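Local coordinates for protein paenibacillus xanthan lyase (Paenibacillus, PDB 6F2P) that acts as a xanthan lyase, probably cleaving the terminal mannosyl-glucuronosyl linkage of xanthan side chains by beta-elimination, at residues L654-D664 with T673-E684; I958-A969 with V1030-V1039. All coordinates share one frame; numbering follows the deposited sequence.

Contact 1: L654-D664 with T673-E684; sequences LNVTGINFWND and TSNRKASVMTKE
The ring of F661 sits between S674 and I659: S674 CB stands 3.6 Å from its centroid, 8° off the ring normal, while I659 CG2 covers the opposite face nearer the rim. V680 CG2 closes an edge, 3.9 Å from F661 CE2. With F661 CG anti to its carbonyl carbon (chi1 -70°), the ring lies against S674 CB, which belongs to the other sheet of the beta-sandwich. A serine here would probably leave S674 CB and V680 CG2 facing a gap between the two sheets. On the reverse side, the hollow above G658 receives a methionine bump: M681 bends at its last torsion (-78°), placing CE 3.8 Å from G658 CA, while its SD lies 3.9 Å from V656 CG1. Nearby, S679 OG donates to N660 OD1 (2.9 Å), and N660 ND2 is hydrogen-bonded to S485 OG. K683 NZ donates a hydrogen bond to L654 O (3.0 Å), and D664 OD1 receives K677 N at 2.8 Å. Strands 656-661 and 678-684 pair antiparallel inside a seven-stranded sheet, between strands 646-651 and 688-694, and their M681 face packs on V468, T460 and I462 of strands 466-474 and 457-462.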
loop_
_atom_site.group_PDB
_atom_site.type_symbol
_atom_site.label_atom_id
_atom_site.label_comp_id
_atom_site.label_asym_id
_atom_site.label_seq_id
_atom_site.Cartn_x
_atom_site.Cartn_y
_atom_site.Cartn_z
ATOM N N LEU A 654 18.379 16.677 7.652
ATOM C CA LEU A 654 18.424 15.221 7.751
ATOM C C LEU A 654 19.148 14.595 6.561
ATOM O O LEU A 654 19.544 13.423 6.597
ATOM C CB LEU A 654 17.002 14.665 7.811
ATOM C CG LEU A 654 16.146 14.988 9.032
ATOM C CD1 LEU A 654 14.746 14.431 8.837
ATOM C CD2 LEU A 654 16.788 14.390 10.259
ATOM N N ASN A 655 19.307 15.383 5.505
ATOM C CA ASN A 655 19.729 14.858 4.215
ATOM C C ASN A 655 18.886 13.655 3.784
ATOM O O ASN A 655 19.400 12.648 3.286
ATOM C CB ASN A 655 21.227 14.556 4.220
ATOM C CG ASN A 655 22.055 15.806 4.432
ATOM O OD1 ASN A 655 21.925 16.780 3.680
ATOM N ND2 ASN A 655 22.884 15.806 5.477
ATOM N N VAL A 656 17.579 13.782 4.002
ATOM C CA VAL A 656 16.600 12.803 3.546
ATOM C C VAL A 656 15.814 13.405 2.392
ATOM O O VAL A 656 15.323 14.533 2.488
ATOM C CB VAL A 656 15.621 12.425 4.663
ATOM C CG1 VAL A 656 14.442 11.642 4.093
ATOM C CG2 VAL A 656 16.329 11.631 5.748
ATOM N N THR A 657 15.715 12.668 1.292
ATOM C CA THR A 657 14.971 13.143 0.133
ATOM C C THR A 657 13.836 12.181 -0.164
ATOM O O THR A 657 14.017 10.970 -0.111
ATOM C CB THR A 657 15.873 13.245 -1.115
ATOM O OG1 THR A 657 17.085 13.950 -0.793
ATOM C CG2 THR A 657 15.150 13.956 -2.236
ATOM N N GLY A 658 12.658 12.720 -0.455
ATOM C CA GLY A 658 11.533 11.907 -0.880
ATOM C C GLY A 658 11.132 12.294 -2.292
ATOM O O GLY A 658 11.104 13.484 -2.635
ATOM N N ILE A 659 10.835 11.299 -3.126
ATOM C CA ILE A 659 10.420 11.561 -4.499
ATOM C C ILE A 659 9.274 10.664 -4.948
ATOM O O ILE A 659 9.338 9.450 -4.778
ATOM C CB ILE A 659 11.558 11.300 -5.486
ATOM C CG1 ILE A 659 12.850 11.997 -5.045
ATOM C CG2 ILE A 659 11.129 11.713 -6.893
ATOM C CD1 ILE A 659 14.047 11.682 -5.925
ATOM N N ASN A 660 8.236 11.258 -5.534
ATOM C CA ASN A 660 7.212 10.485 -6.220
ATOM C C ASN A 660 7.339 10.631 -7.743
ATOM O O ASN A 660 7.333 11.743 -8.270
ATOM C CB ASN A 660 5.813 10.893 -5.759
ATOM C CG ASN A 660 5.521 10.489 -4.313
ATOM O OD1 ASN A 660 6.074 9.513 -3.801
ATOM N ND2 ASN A 660 4.634 11.241 -3.654
ATOM N N PHE A 661 7.467 9.500 -8.435
ATOM C CA PHE A 661 7.526 9.459 -9.892
ATOM C C PHE A 661 6.177 9.032 -10.475
ATOM O O PHE A 661 5.681 7.939 -10.177
ATOM C CB PHE A 661 8.587 8.459 -10.346
ATOM C CG PHE A 661 10.000 8.893 -10.081
ATOM C CD1 PHE A 661 10.661 9.727 -10.969
ATOM C CD2 PHE A 661 10.681 8.446 -8.962
ATOM C CE1 PHE A 661 11.976 10.123 -10.739
ATOM C CE2 PHE A 661 11.991 8.834 -8.727
ATOM C CZ PHE A 661 12.637 9.671 -9.619
ATOM N N TRP A 662 5.602 9.878 -11.327
ATOM C CA TRP A 662 4.232 9.682 -11.811
ATOM C C TRP A 662 4.087 8.938 -13.141
ATOM O O TRP A 662 2.990 8.488 -13.482
ATOM C CB TRP A 662 3.511 11.028 -11.902
ATOM C CG TRP A 662 3.286 11.653 -10.567
ATOM C CD1 TRP A 662 3.894 12.767 -10.069
ATOM C CD2 TRP A 662 2.399 11.189 -9.542
ATOM N NE1 TRP A 662 3.438 13.028 -8.800
ATOM C CE2 TRP A 662 2.517 12.075 -8.455
ATOM C CE3 TRP A 662 1.508 10.115 -9.443
ATOM C CZ2 TRP A 662 1.781 11.919 -7.281
ATOM C CZ3 TRP A 662 0.778 9.963 -8.279
ATOM C CH2 TRP A 662 0.922 10.856 -7.212
ATOM N N ASN A 663 5.177 8.811 -13.893
ATOM C CA ASN A 663 5.097 8.245 -15.235
ATOM C C ASN A 663 5.931 6.985 -15.420
ATOM O O ASN A 663 6.934 6.779 -14.732
ATOM C CB ASN A 663 5.497 9.287 -16.280
ATOM C CG ASN A 663 4.644 10.540 -16.213
ATOM O OD1 ASN A 663 5.165 11.644 -16.081
ATOM N ND2 ASN A 663 3.327 10.375 -16.310
ATOM N N ASP A 664 5.513 6.141 -16.355
ATOM C CA ASP A 664 6.278 4.948 -16.672
ATOM C C ASP A 664 7.277 5.212 -17.805
ATOM O O ASP A 664 7.394 4.428 -18.751
ATOM C CB ASP A 664 5.346 3.781 -17.019
ATOM C CG ASP A 664 4.805 3.071 -15.788
ATOM O OD1 ASP A 664 5.415 3.187 -14.701
ATOM O OD2 ASP A 664 3.773 2.377 -15.914
ATOM N N THR A 673 17.081 8.791 -10.881
ATOM C CA THR A 673 16.370 8.513 -12.110
ATOM C C THR A 673 15.558 7.243 -11.908
ATOM O O THR A 673 16.062 6.267 -11.346
ATOM C CB THR A 673 17.342 8.327 -13.301
ATOM O OG1 THR A 673 18.056 9.551 -13.548
ATOM C CG2 THR A 673 16.582 7.931 -14.554
ATOM N N SER A 674 14.295 7.272 -12.335
ATOM C CA SER A 674 13.447 6.083 -12.338
ATOM C C SER A 674 12.800 5.916 -13.698
ATOM O O SER A 674 12.421 6.898 -14.338
ATOM C CB SER A 674 12.360 6.167 -11.264
ATOM O OG SER A 674 11.445 5.085 -11.384
ATOM N N ASN A 675 12.670 4.669 -14.135
ATOM C CA ASN A 675 12.038 4.387 -15.416
ATOM C C ASN A 675 10.596 3.922 -15.239
ATOM O O ASN A 675 9.948 3.533 -16.202
ATOM C CB ASN A 675 12.836 3.337 -16.195
ATOM C CG ASN A 675 12.689 1.938 -15.616
ATOM O OD1 ASN A 675 12.454 1.771 -14.421
ATOM N ND2 ASN A 675 12.827 0.928 -16.464
ATOM N N ARG A 676 10.104 3.952 -14.005
ATOM C CA ARG A 676 8.747 3.498 -13.705
ATOM C C ARG A 676 8.100 4.364 -12.630
ATOM O O ARG A 676 8.798 4.999 -11.840
ATOM C CB ARG A 676 8.762 2.043 -13.226
ATOM C CG ARG A 676 9.131 1.014 -14.296
ATOM C CD ARG A 676 8.053 0.891 -15.370
ATOM N NE ARG A 676 8.397 -0.107 -16.382
ATOM C CZ ARG A 676 9.149 0.126 -17.459
ATOM N NH1 ARG A 676 9.659 1.334 -17.685
ATOM N NH2 ARG A 676 9.397 -0.857 -18.319
ATOM N N LYS A 677 6.772 4.393 -12.604
ATOM C CA LYS A 677 6.058 4.961 -11.465
ATOM C C LYS A 677 6.647 4.369 -10.193
ATOM O O LYS A 677 6.855 3.159 -10.108
ATOM C CB LYS A 677 4.563 4.637 -11.537
ATOM C CG LYS A 677 3.868 5.183 -12.766
ATOM C CD LYS A 677 2.479 4.580 -12.937
ATOM C CE LYS A 677 1.818 5.080 -14.212
ATOM N NZ LYS A 677 0.374 4.755 -14.235
ATOM N N ALA A 678 6.928 5.215 -9.211
ATOM C CA ALA A 678 7.602 4.749 -8.012
ATOM C C ALA A 678 7.542 5.785 -6.916
ATOM O O ALA A 678 7.455 6.980 -7.181
ATOM C CB ALA A 678 9.044 4.437 -8.333
ATOM N N SER A 679 7.595 5.331 -5.676
ATOM C CA SER A 679 7.823 6.238 -4.571
ATOM C C SER A 679 9.214 5.914 -4.028
ATOM O O SER A 679 9.542 4.753 -3.791
ATOM C CB SER A 679 6.759 6.053 -3.504
ATOM O OG SER A 679 6.901 7.027 -2.491
ATOM N N VAL A 680 10.048 6.935 -3.869
ATOM C CA VAL A 680 11.449 6.717 -3.534
ATOM C C VAL A 680 11.884 7.643 -2.410
ATOM O O VAL A 680 11.472 8.804 -2.369
ATOM C CB VAL A 680 12.335 6.972 -4.762
ATOM C CG1 VAL A 680 13.804 6.753 -4.438
ATOM C CG2 VAL A 680 11.886 6.086 -5.910
ATOM N N MET A 681 12.694 7.131 -1.486
ATOM C CA MET A 681 13.258 7.963 -0.431
ATOM C C MET A 681 14.740 7.648 -0.232
ATOM O O MET A 681 15.129 6.485 -0.214
ATOM C CB MET A 681 12.465 7.809 0.870
ATOM C CG MET A 681 12.977 8.660 2.022
ATOM S SD MET A 681 11.741 8.966 3.312
ATOM C CE MET A 681 10.789 10.251 2.515
ATOM N N THR A 682 15.565 8.689 -0.112
ATOM C CA THR A 682 17.006 8.521 0.074
ATOM C C THR A 682 17.482 9.109 1.403
ATOM O O THR A 682 16.964 10.123 1.873
ATOM C CB THR A 682 17.817 9.170 -1.077
ATOM O OG1 THR A 682 17.680 10.598 -1.027
ATOM C CG2 THR A 682 17.350 8.655 -2.451
ATOM N N LYS A 683 18.460 8.450 2.011
ATOM C CA LYS A 683 19.152 8.984 3.179
ATOM C C LYS A 683 20.663 8.976 2.927
ATOM O O LYS A 683 21.254 7.921 2.666
ATOM C CB LYS A 683 18.812 8.170 4.429
ATOM C CG LYS A 683 19.730 8.414 5.615
ATOM C CD LYS A 683 19.455 9.743 6.302
ATOM C CE LYS A 683 20.630 10.153 7.208
ATOM N NZ LYS A 683 20.213 11.063 8.330
ATOM N N GLU A 684 21.279 10.154 2.979
ATOM C CA GLU A 684 22.719 10.277 2.781
ATOM C C GLU A 684 23.464 10.649 4.066
ATOM O O GLU A 684 23.003 11.469 4.857
ATOM C CB GLU A 684 23.031 11.302 1.690
ATOM C CG GLU A 684 24.522 11.551 1.509
ATOM C CD GLU A 684 24.857 12.333 0.251
ATOM O OE1 GLU A 684 23.931 12.874 -0.399
ATOM O OE2 GLU A 684 26.058 12.405 -0.081
HETATM O O HOH W 1 18.948 12.316 0.800
HETATM O O HOH W 2 9.496 7.979 -13.457
#

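Contact 2: I958-A969 with V1030-V1039; sequences ISGTYQVYMMWA and VADAVKLVKV. With CA (calcium ion), chain G.
K1038 lies across the ring of Y962, its CG over one face near the rim, 4.3 Å from the centroid, and its CB 3.5 Å from Y962 CE2. At the ring's edge, in plane, the hydroxyl donates to a lone pair of I958 O. The Y965 ring instead meets K1035 O at its edge, while V1037 CG2 comes obliquely to within 3.7 Å of Y965 CE1; Y965 OH donates to Q963 OE1 (2.6 Å) from above the amide plane, 48° out of it. The W968 ring has M966 SD in plane at an edge, and its NE1 is hydrogen-bonded to G997 O. Both strands belong to the antiparallel beta-sandwich of the golvesin C-terminal domain: 960-967 is flanked by 1003-1010 and 1033-1039, and paired bonds such as Y965 N to K1035 O (2.9 Å) fix the register. On the Y962 face, V964 and L1036 run side by side and M966 CE touches V1034 CG1 (3.9 Å), all four meeting I1018 or I1020 of strand 1017-1021. At D1032 the strand breaks; a water joins its N to M967 O. The D1032 side chain runs alongside that of M967, and OD1 binds calcium at 2.5 Å, the site completed by D910, N911, Y933 and D936.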
loop_
_atom_site.group_PDB
_atom_site.type_symbol
_atom_site.label_atom_id
_atom_site.label_comp_id
_atom_site.label_asym_id
_atom_site.label_seq_id
_atom_site.Cartn_x
_atom_site.Cartn_y
_atom_site.Cartn_z
ATOM N N ILE A 958 31.147 -6.966 -29.307
ATOM C CA ILE A 958 31.061 -8.252 -28.626
ATOM C C ILE A 958 32.175 -9.157 -29.128
ATOM O O ILE A 958 32.406 -9.243 -30.335
ATOM C CB ILE A 958 29.715 -8.965 -28.931
ATOM C CG1 ILE A 958 28.523 -8.048 -28.658
ATOM C CG2 ILE A 958 29.593 -10.260 -28.139
ATOM C CD1 ILE A 958 27.177 -8.719 -28.871
ATOM N N SER A 959 32.863 -9.835 -28.215
ATOM C CA SER A 959 33.815 -10.865 -28.617
ATOM C C SER A 959 33.112 -11.897 -29.494
ATOM O O SER A 959 31.946 -12.235 -29.261
ATOM C CB SER A 959 34.435 -11.544 -27.397
ATOM O OG SER A 959 35.225 -10.629 -26.658
ATOM N N GLY A 960 33.808 -12.375 -30.521
ATOM C CA GLY A 960 33.223 -13.358 -31.413
ATOM C C GLY A 960 33.905 -13.443 -32.758
ATOM O O GLY A 960 35.018 -12.947 -32.935
ATOM N N THR A 961 33.228 -14.077 -33.711
ATOM C CA THR A 961 33.783 -14.269 -35.042
ATOM C C THR A 961 33.260 -13.210 -36.005
ATOM O O THR A 961 32.051 -12.986 -36.103
ATOM C CB THR A 961 33.458 -15.669 -35.577
ATOM O OG1 THR A 961 33.940 -16.648 -34.651
ATOM C CG2 THR A 961 34.117 -15.893 -36.922
ATOM N N TYR A 962 34.177 -12.562 -36.714
ATOM C CA TYR A 962 33.819 -11.470 -37.609
ATOM C C TYR A 962 34.434 -11.597 -38.995
ATOM O O TYR A 962 35.654 -11.739 -39.134
ATOM C CB TYR A 962 34.282 -10.142 -37.030
ATOM C CG TYR A 962 33.496 -9.650 -35.854
ATOM C CD1 TYR A 962 33.821 -10.047 -34.567
ATOM C CD2 TYR A 962 32.441 -8.764 -36.026
ATOM C CE1 TYR A 962 33.109 -9.587 -33.484
ATOM C CE2 TYR A 962 31.725 -8.295 -34.949
ATOM C CZ TYR A 962 32.064 -8.709 -33.680
ATOM O OH TYR A 962 31.354 -8.239 -32.605
ATOM N N GLN A 963 33.584 -11.512 -40.015
ATOM C CA GLN A 963 34.032 -11.370 -41.395
ATOM C C GLN A 963 34.642 -9.990 -41.623
ATOM O O GLN A 963 34.046 -8.969 -41.274
ATOM C CB GLN A 963 32.868 -11.601 -42.354
ATOM C CG GLN A 963 32.355 -13.018 -42.321
ATOM C CD GLN A 963 31.297 -13.275 -43.364
ATOM O OE1 GLN A 963 30.568 -12.365 -43.765
ATOM N NE2 GLN A 963 31.209 -14.521 -43.824
ATOM N N VAL A 964 35.839 -9.965 -42.202
ATOM C CA VAL A 964 36.542 -8.709 -42.450
ATOM C C VAL A 964 36.462 -8.301 -43.928
ATOM O O VAL A 964 37.031 -8.968 -44.795
ATOM C CB VAL A 964 38.017 -8.802 -41.992
ATOM C CG1 VAL A 964 38.780 -7.546 -42.357
ATOM C CG2 VAL A 964 38.094 -9.061 -40.494
ATOM N N TYR A 965 35.736 -7.218 -44.209
ATOM C CA TYR A 965 35.618 -6.695 -45.575
ATOM C C TYR A 965 36.445 -5.434 -45.781
ATOM O O TYR A 965 36.772 -4.731 -44.828
ATOM C CB TYR A 965 34.168 -6.380 -45.925
ATOM C CG TYR A 965 33.249 -7.571 -45.927
ATOM C CD1 TYR A 965 32.697 -8.045 -44.746
ATOM C CD2 TYR A 965 32.916 -8.214 -47.112
ATOM C CE1 TYR A 965 31.853 -9.132 -44.739
ATOM C CE2 TYR A 965 32.067 -9.304 -47.115
ATOM C CZ TYR A 965 31.537 -9.757 -45.922
ATOM O OH TYR A 965 30.685 -10.837 -45.903
ATOM N N MET A 966 36.776 -5.151 -47.037
ATOM C CA MET A 966 37.446 -3.902 -47.388
ATOM C C MET A 966 36.992 -3.381 -48.754
ATOM O O MET A 966 36.756 -4.151 -49.691
ATOM C CB MET A 966 38.965 -4.061 -47.349
ATOM C CG MET A 966 39.712 -2.789 -47.718
ATOM S SD MET A 966 41.504 -2.958 -47.770
ATOM C CE MET A 966 41.903 -3.131 -46.029
ATOM N N MET A 967 36.853 -2.065 -48.848
ATOM C CA MET A 967 36.491 -1.419 -50.096
ATOM C C MET A 967 37.613 -0.471 -50.484
ATOM O O MET A 967 38.332 0.029 -49.616
ATOM C CB MET A 967 35.189 -0.646 -49.915
ATOM C CG MET A 967 34.674 0.041 -51.163
ATOM S SD MET A 967 33.064 0.768 -50.848
ATOM C CE MET A 967 32.112 -0.703 -50.472
ATOM N N TRP A 968 37.772 -0.236 -51.783
ATOM C CA TRP A 968 38.787 0.691 -52.270
ATOM C C TRP A 968 38.423 1.251 -53.646
ATOM O O TRP A 968 37.463 0.802 -54.280
ATOM C CB TRP A 968 40.162 0.011 -52.314
ATOM C CG TRP A 968 40.172 -1.274 -53.096
ATOM C CD1 TRP A 968 40.010 -1.418 -54.445
ATOM C CD2 TRP A 968 40.359 -2.596 -52.574
ATOM N NE1 TRP A 968 40.081 -2.744 -54.795
ATOM C CE2 TRP A 968 40.295 -3.490 -53.665
ATOM C CE3 TRP A 968 40.574 -3.111 -51.290
ATOM C CZ2 TRP A 968 40.438 -4.869 -53.513
ATOM C CZ3 TRP A 968 40.714 -4.483 -51.139
ATOM C CH2 TRP A 968 40.647 -5.345 -52.246
ATOM N N ALA A 969 39.209 2.227 -54.097
ATOM C CA ALA A 969 39.034 2.839 -55.412
ATOM C C ALA A 969 39.895 2.178 -56.498
ATOM O O ALA A 969 41.112 2.375 -56.546
ATOM C CB ALA A 969 39.312 4.332 -55.336
ATOM N N VAL A 1030 45.762 2.456 -52.377
ATOM C CA VAL A 1030 44.575 3.164 -51.893
ATOM C C VAL A 1030 44.114 2.643 -50.528
ATOM O O VAL A 1030 44.108 1.437 -50.284
ATOM C CB VAL A 1030 43.404 3.061 -52.918
ATOM C CG1 VAL A 1030 42.078 3.486 -52.300
ATOM C CG2 VAL A 1030 43.710 3.883 -54.165
ATOM N N ALA A 1031 43.743 3.562 -49.640
ATOM C CA ALA A 1031 43.130 3.217 -48.357
ATOM C C ALA A 1031 41.749 3.863 -48.262
ATOM O O ALA A 1031 41.621 5.076 -48.425
ATOM C CB ALA A 1031 44.016 3.675 -47.196
ATOM N N ASP A 1032 40.719 3.059 -47.998
ATOM C CA ASP A 1032 39.342 3.558 -47.995
ATOM C C ASP A 1032 38.568 3.170 -46.726
ATOM O O ASP A 1032 38.484 3.957 -45.779
ATOM C CB ASP A 1032 38.606 3.079 -49.254
ATOM C CG ASP A 1032 37.251 3.739 -49.437
ATOM O OD1 ASP A 1032 37.035 4.844 -48.891
ATOM O OD2 ASP A 1032 36.402 3.153 -50.146
ATOM N N ALA A 1033 38.006 1.963 -46.710
ATOM C CA ALA A 1033 37.204 1.516 -45.571
ATOM C C ALA A 1033 37.210 -0.003 -45.325
ATOM O O ALA A 1033 37.339 -0.808 -46.258
ATOM C CB ALA A 1033 35.768 2.029 -45.700
ATOM N N VAL A 1034 37.070 -0.372 -44.051
ATOM C CA VAL A 1034 36.903 -1.762 -43.642
ATOM C C VAL A 1034 35.561 -1.955 -42.930
ATOM O O VAL A 1034 34.972 -0.995 -42.426
ATOM C CB VAL A 1034 38.042 -2.222 -42.708
ATOM C CG1 VAL A 1034 39.394 -1.955 -43.350
ATOM C CG2 VAL A 1034 37.946 -1.517 -41.368
ATOM N N LYS A 1035 35.077 -3.193 -42.898
ATOM C CA LYS A 1035 33.827 -3.510 -42.207
ATOM C C LYS A 1035 33.852 -4.905 -41.599
ATOM O O LYS A 1035 34.035 -5.899 -42.297
ATOM C CB LYS A 1035 32.615 -3.373 -43.135
ATOM C CG LYS A 1035 31.290 -3.638 -42.439
ATOM C CD LYS A 1035 30.087 -3.223 -43.281
ATOM C CE LYS A 1035 29.875 -4.131 -44.478
ATOM N NZ LYS A 1035 28.541 -3.903 -45.120
ATOM N N LEU A 1036 33.672 -4.969 -40.288
ATOM C CA LEU A 1036 33.572 -6.246 -39.604
ATOM C C LEU A 1036 32.098 -6.617 -39.473
ATOM O O LEU A 1036 31.277 -5.815 -39.019
ATOM C CB LEU A 1036 34.244 -6.186 -38.226
ATOM C CG LEU A 1036 35.758 -6.428 -38.143
ATOM C CD1 LEU A 1036 36.525 -5.495 -39.055
ATOM C CD2 LEU A 1036 36.249 -6.285 -36.711
ATOM N N VAL A 1037 31.757 -7.826 -39.897
ATOM C CA VAL A 1037 30.394 -8.302 -39.766
ATOM C C VAL A 1037 30.382 -9.575 -38.941
ATOM O O VAL A 1037 31.046 -10.552 -39.286
ATOM C CB VAL A 1037 29.766 -8.590 -41.126
ATOM C CG1 VAL A 1037 28.283 -8.905 -40.948
ATOM C CG2 VAL A 1037 29.966 -7.403 -42.061
ATOM N N LYS A 1038 29.628 -9.564 -37.849
ATOM C CA LYS A 1038 29.608 -10.704 -36.944
ATOM C C LYS A 1038 28.948 -11.939 -37.571
ATOM O O LYS A 1038 27.958 -11.836 -38.290
ATOM C CB LYS A 1038 28.950 -10.330 -35.611
ATOM C CG LYS A 1038 29.138 -11.386 -34.534
ATOM C CD LYS A 1038 29.030 -10.828 -33.127
ATOM C CE LYS A 1038 29.169 -11.950 -32.112
ATOM N NZ LYS A 1038 28.124 -12.994 -32.348
ATOM N N VAL A 1039 29.534 -13.104 -37.312
ATOM C CA VAL A 1039 28.969 -14.378 -37.750
ATOM C C VAL A 1039 28.970 -15.385 -36.597
ATOM O O VAL A 1039 29.945 -15.483 -35.848
ATOM C CB VAL A 1039 29.726 -14.986 -38.971
ATOM C CG1 VAL A 1039 29.421 -14.214 -40.236
ATOM C CG2 VAL A 1039 31.217 -15.015 -38.725
HETATM CA CA CA G . 36.516 6.913 -47.577
HETATM O O HOH W 3 40.954 0.192 -48.715
#

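Overall arrangement
Contact 1 closes before contact 2 opens along the chain, and the two do not touch: their centres lie 46 Å apart and their nearest atoms about 21 Å. Each is an antiparallel strand pair within a sandwich, but they share no sheet. Contact 1 joins segments near in sequence, nine residues apart at their closest ends, in the C-terminal beta-sandwich domain of polysaccharide lyase family 8, its centre about 16 Å from that of the chain. Contact 2, its centre about 55 Å from that of the chain, brings together segments 61 residues apart in the golvesin-like domain. The sheets formed by residues 768-900 come between them in sequence, consistent with separately folded modules strung along one chain.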